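Local coordinates for protein beta-ketothiolase BktB (Ralstonia eutropha, PDB 4NZS) that catalyses the thiolase condensation of acetyl-CoA with propionyl-CoA or a second acetyl-CoA, supplying beta-ketoacyl-CoA for polyhydroxyalkanoate synthesis, at residues G15-I20 against G361-V366; R281-G286 against A393-R398. One frame throughout, in Å; residues are numbered along the deposited sequence.

The two contacts, whose centres lie about 16 Å apart, interleave along the chain: residues 15-20 come first, then 281-286, 361-366 and 393-398. Contact 1 sets strand 10-22, from the N-terminal thiolase half, against helix 357-375 of the C-terminal half; contact 2 pairs strands 280-289 and 390-398 within the C-terminal half. Strands 10-22 and 280-289 run next to each other, linking the sheets of the two halves, and the contacts meet directly where Thr365 CG2 packs on Phe396 CZ at 4.2 Å. Helix 357-375 thus touches strands of both halves, as expected of a helix in the central layer of the five-layered thiolase fold.

Contact 1 (G15-I20 against G361-V366); sequences GVRTAI and GALITV
With CG anti to its backbone N (chi1 -175°), Leu363 sends both methyls out from helix 357-375 toward Arg17, whose CG sits between its own backbone N and carbonyl carbon (chi1 67°) and whose chain then runs extended as far as NE. The two side chains cross at a slant, and Arg17 CD rests 3.5 Å from Leu363 CG. Further out, Leu363 CD2 lies over one face of the guanidinium. Leu363 also has Ile20 as a neighbour: Leu363 CD2 is 3.8 Å from Ile20 CD1, so the forked leucine end fits between an arginine stem and an isoleucine tip.

Nearly one helical turn on, Val366 points at the strand and meets mostly backbone. Val366 CG2 comes within 3.3 Å of Val16 N, and Val366 CG1 borders Arg17 CG. A compact, beta-branched residue suits this place, where strand and helix axes approach to 7.6 Å.

The charged end of Arg17 is tied down beside the strand. Arg17 NH1 donates to Thr18 O at 3.0 Å, in the carbonyl plane and on a lone pair, and also forms a salt bridge with Asp222; Phe201 adds a cation-pi contact. In the thiolase fold helix 357-375 belongs to the central helical layer, and here it packs on the N-terminal strand, with Ile20 about 7 Å, side chain to side chain, from His355, the predicted proton acceptor. No hydrogen bond joins the two segments. With NH1 and NH2 bonded to other groups, Arg17 offers the helix its methylenes and a guanidinium face, and the buried contact rests on van der Waals packing, aliphatic groups of the helix against the strand backbone and the arginine stem.

Contact 2 (R281-G286 against A393-R398); sequences RLVSYG and AAIFER
Ile395 O is gripped by two successive amides of the opposing strand: Val283 N donates to it at 2.8 Å, with an N-H...O angle of 150°, whereas Ser284 N makes a weak bond at 3.5 Å. The next bond is sound again, Ile395 N to Ser284 O at 2.9 Å, and Gly286 N continues the ladder by donating to Ala393 O. Two residues facing one define a classic beta bulge, set here in the antiparallel pairing of strands 280-289 and 390-398 within the sheet of the C-terminal half. The extra residue turns Val283 toward Ile395, where its small branched side chain also reaches Glu397: Val283 CG2 is 3.7 Å from Glu397 CB.

Before the bulge, Arg281 and Glu397 form a hydrogen-bonded pair, their side chains lying alongside each other and pointing the same way. Arg281 bends at chi3 (-78°), which brings Arg281 NH1 to 3.0 Å from Glu397 OE1 in a salt bridge. The carboxylate oxygen is met on its syn side, but the two flat groups are turned 71° apart, and one nitrogen, NH1, makes the bond. The stronger partner of Arg281 is Glu9, which forms a salt bridge with NE. Both long chains suit this partly exposed place, since their charged ends extend past an aliphatic contact between CG of the arginine and CB of the glutamate.

Phe396 presents its ring edge to Arg281 O, and Phe396 CE2 lies 4.1 Å from Leu282 CG; the Phe396 side chain also touches Leu369 of helix 357-375. At the other end Tyr285 CB meets the small Ala394 CB at 4.1 Å, while the tyrosine ring leads away toward the second subunit, where its OH is hydrogen-bonded to Asp113 of that chain.

Contact 1 (G15-I20 against G361-V366)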
# COMPACT_ATOMS: atom_id res chain seq x y z
N GLY A 15 -28.96 -28.90 3.71
CA GLY A 15 -28.59 -27.62 4.31
C GLY A 15 -27.35 -27.80 5.16
O GLY A 15 -27.36 -28.62 6.06
N VAL A 16 -26.29 -27.03 4.93
CA VAL A 16 -25.00 -27.32 5.55
C VAL A 16 -24.12 -26.06 5.74
O VAL A 16 -24.36 -25.02 5.07
CB VAL A 16 -24.30 -28.42 4.67
CG1 VAL A 16 -22.90 -28.01 4.17
CG2 VAL A 16 -24.23 -29.75 5.40
N ARG A 17 -23.10 -26.16 6.60
CA ARG A 17 -22.23 -25.02 6.88
C ARG A 17 -20.83 -25.36 7.42
O ARG A 17 -20.66 -26.33 8.05
CB ARG A 17 -22.92 -24.14 7.91
CG ARG A 17 -23.08 -24.74 9.29
CD ARG A 17 -23.49 -23.61 10.23
NE ARG A 17 -23.67 -23.94 11.63
CZ ARG A 17 -22.71 -23.92 12.55
NH1 ARG A 17 -21.46 -23.66 12.22
NH2 ARG A 17 -23.00 -24.22 13.80
N THR A 18 -19.83 -24.54 7.15
CA THR A 18 -18.61 -24.59 7.96
C THR A 18 -19.03 -24.25 9.36
O THR A 18 -20.13 -23.75 9.57
CB THR A 18 -17.53 -23.56 7.53
OG1 THR A 18 -17.96 -22.22 7.80
CG2 THR A 18 -17.22 -23.73 6.01
N ALA A 19 -18.16 -24.61 10.29
CA ALA A 19 -18.15 -24.03 11.63
C ALA A 19 -17.70 -22.60 11.53
O ALA A 19 -17.10 -22.23 10.52
CB ALA A 19 -17.16 -24.81 12.50
N ILE A 20 -17.86 -21.81 12.59
CA ILE A 20 -17.57 -20.39 12.53
C ILE A 20 -16.25 -20.08 13.17
O ILE A 20 -16.01 -20.51 14.31
CB ILE A 20 -18.65 -19.58 13.25
CG1 ILE A 20 -20.00 -19.87 12.60
CG2 ILE A 20 -18.32 -18.09 13.19
CD1 ILE A 20 -21.23 -19.55 13.45
N GLY A 361 -27.01 -14.91 7.40
CA GLY A 361 -28.36 -15.22 6.96
C GLY A 361 -28.54 -16.66 6.51
O GLY A 361 -29.57 -17.29 6.75
N ALA A 362 -27.54 -17.22 5.85
CA ALA A 362 -27.67 -18.61 5.35
C ALA A 362 -27.23 -19.67 6.38
O ALA A 362 -27.58 -20.84 6.32
CB ALA A 362 -26.87 -18.77 4.06
N LEU A 363 -26.49 -19.22 7.35
CA LEU A 363 -25.94 -20.09 8.32
C LEU A 363 -27.01 -20.49 9.32
O LEU A 363 -27.25 -21.69 9.62
CB LEU A 363 -24.85 -19.32 9.01
CG LEU A 363 -24.11 -20.14 9.98
CD1 LEU A 363 -22.64 -20.04 9.64
CD2 LEU A 363 -24.44 -19.73 11.40
N ILE A 364 -27.64 -19.47 9.87
CA ILE A 364 -28.71 -19.70 10.80
C ILE A 364 -29.87 -20.43 10.11
O ILE A 364 -30.61 -21.16 10.76
CB ILE A 364 -29.23 -18.38 11.45
CG1 ILE A 364 -29.87 -17.45 10.42
CG2 ILE A 364 -28.10 -17.68 12.23
CD1 ILE A 364 -30.25 -16.10 10.98
N THR A 365 -30.04 -20.25 8.81
CA THR A 365 -31.05 -21.03 8.13
C THR A 365 -30.71 -22.51 8.36
O THR A 365 -31.46 -23.23 9.01
CB THR A 365 -31.18 -20.63 6.67
OG1 THR A 365 -31.77 -19.34 6.61
CG2 THR A 365 -32.08 -21.56 5.93
N VAL A 366 -29.54 -22.92 7.94
CA VAL A 366 -29.05 -24.27 8.18
C VAL A 366 -29.17 -24.67 9.66
O VAL A 366 -29.54 -25.82 10.02
CB VAL A 366 -27.61 -24.39 7.71
CG1 VAL A 366 -26.95 -25.66 8.23
CG2 VAL A 366 -27.59 -24.32 6.17

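Contact 2 (R281-G286 against A393-R398)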
# COMPACT_ATOMS: atom_id res chain seq x y z
N ARG A 281 -40.39 -26.86 3.43
CA ARG A 281 -40.88 -26.13 2.29
C ARG A 281 -40.72 -24.69 2.68
O ARG A 281 -40.67 -24.36 3.88
CB ARG A 281 -42.38 -26.43 2.01
CG ARG A 281 -43.38 -25.71 2.95
CD ARG A 281 -44.85 -26.14 2.81
NE ARG A 281 -45.56 -25.56 1.66
CZ ARG A 281 -46.89 -25.45 1.53
NH1 ARG A 281 -47.70 -25.86 2.50
NH2 ARG A 281 -47.42 -24.91 0.43
N LEU A 282 -40.67 -23.83 1.68
CA LEU A 282 -40.73 -22.42 1.96
C LEU A 282 -42.18 -22.08 2.19
O LEU A 282 -43.01 -22.46 1.39
CB LEU A 282 -40.23 -21.65 0.76
CG LEU A 282 -39.17 -20.61 1.09
CD1 LEU A 282 -38.68 -20.07 -0.24
CD2 LEU A 282 -39.70 -19.50 1.99
N VAL A 283 -42.48 -21.38 3.28
CA VAL A 283 -43.82 -20.86 3.48
C VAL A 283 -43.95 -19.53 2.76
O VAL A 283 -44.65 -19.45 1.77
CB VAL A 283 -44.16 -20.64 4.95
CG1 VAL A 283 -45.60 -20.13 5.07
CG2 VAL A 283 -43.94 -21.92 5.74
N SER A 284 -43.27 -18.52 3.27
CA SER A 284 -43.31 -17.16 2.75
C SER A 284 -42.04 -16.41 3.24
O SER A 284 -41.24 -16.97 4.01
CB SER A 284 -44.59 -16.45 3.23
OG SER A 284 -44.56 -16.23 4.65
N TYR A 285 -41.87 -15.16 2.78
CA TYR A 285 -40.76 -14.27 3.13
C TYR A 285 -41.19 -12.84 2.95
O TYR A 285 -41.98 -12.52 2.04
CB TYR A 285 -39.55 -14.50 2.23
CG TYR A 285 -39.79 -14.11 0.78
CD1 TYR A 285 -39.75 -12.77 0.36
CD2 TYR A 285 -40.08 -15.08 -0.16
CE1 TYR A 285 -40.01 -12.43 -0.96
CE2 TYR A 285 -40.32 -14.76 -1.50
CZ TYR A 285 -40.29 -13.45 -1.90
OH TYR A 285 -40.55 -13.16 -3.24
N GLY A 286 -40.62 -11.96 3.78
CA GLY A 286 -40.92 -10.52 3.74
C GLY A 286 -39.77 -9.61 4.19
O GLY A 286 -39.18 -9.79 5.26
N ALA A 393 -36.82 -11.69 6.40
CA ALA A 393 -37.46 -12.83 7.08
C ALA A 393 -38.02 -13.85 6.14
O ALA A 393 -38.62 -13.54 5.12
CB ALA A 393 -38.57 -12.35 7.97
N ALA A 394 -37.90 -15.11 6.54
CA ALA A 394 -38.61 -16.17 5.88
C ALA A 394 -39.15 -17.10 6.94
O ALA A 394 -38.71 -17.08 8.11
CB ALA A 394 -37.68 -16.91 4.95
N ILE A 395 -40.14 -17.90 6.54
CA ILE A 395 -40.59 -19.00 7.40
C ILE A 395 -40.75 -20.28 6.59
O ILE A 395 -41.13 -20.24 5.41
CB ILE A 395 -41.88 -18.68 8.19
CG1 ILE A 395 -42.97 -18.12 7.28
CG2 ILE A 395 -41.63 -17.63 9.26
CD1 ILE A 395 -44.31 -18.70 7.62
N PHE A 396 -40.41 -21.40 7.24
CA PHE A 396 -40.48 -22.72 6.64
C PHE A 396 -41.29 -23.64 7.52
O PHE A 396 -41.56 -23.35 8.69
CB PHE A 396 -39.11 -23.36 6.54
CG PHE A 396 -38.06 -22.43 6.03
CD1 PHE A 396 -37.44 -21.54 6.89
CD2 PHE A 396 -37.69 -22.45 4.69
CE1 PHE A 396 -36.46 -20.68 6.43
CE2 PHE A 396 -36.72 -21.59 4.23
CZ PHE A 396 -36.11 -20.71 5.10
N GLU A 397 -41.59 -24.79 6.94
CA GLU A 397 -42.61 -25.68 7.45
C GLU A 397 -41.98 -27.06 7.36
O GLU A 397 -41.61 -27.46 6.26
CB GLU A 397 -43.83 -25.57 6.52
CG GLU A 397 -45.21 -25.79 7.13
CD GLU A 397 -46.19 -26.36 6.11
OE1 GLU A 397 -46.78 -25.58 5.33
OE2 GLU A 397 -46.34 -27.61 6.08
N ARG A 398 -41.80 -27.74 8.51
CA ARG A 398 -41.30 -29.12 8.53
C ARG A 398 -42.04 -29.90 7.47
O ARG A 398 -43.28 -29.91 7.47
CB ARG A 398 -41.53 -29.80 9.89
CG ARG A 398 -40.94 -31.21 10.01
CD ARG A 398 -41.25 -31.84 11.38
NE ARG A 398 -41.80 -33.20 11.28
CZ ARG A 398 -42.95 -33.63 11.81
NH1 ARG A 398 -43.73 -32.82 12.52
NH2 ARG A 398 -43.33 -34.90 11.62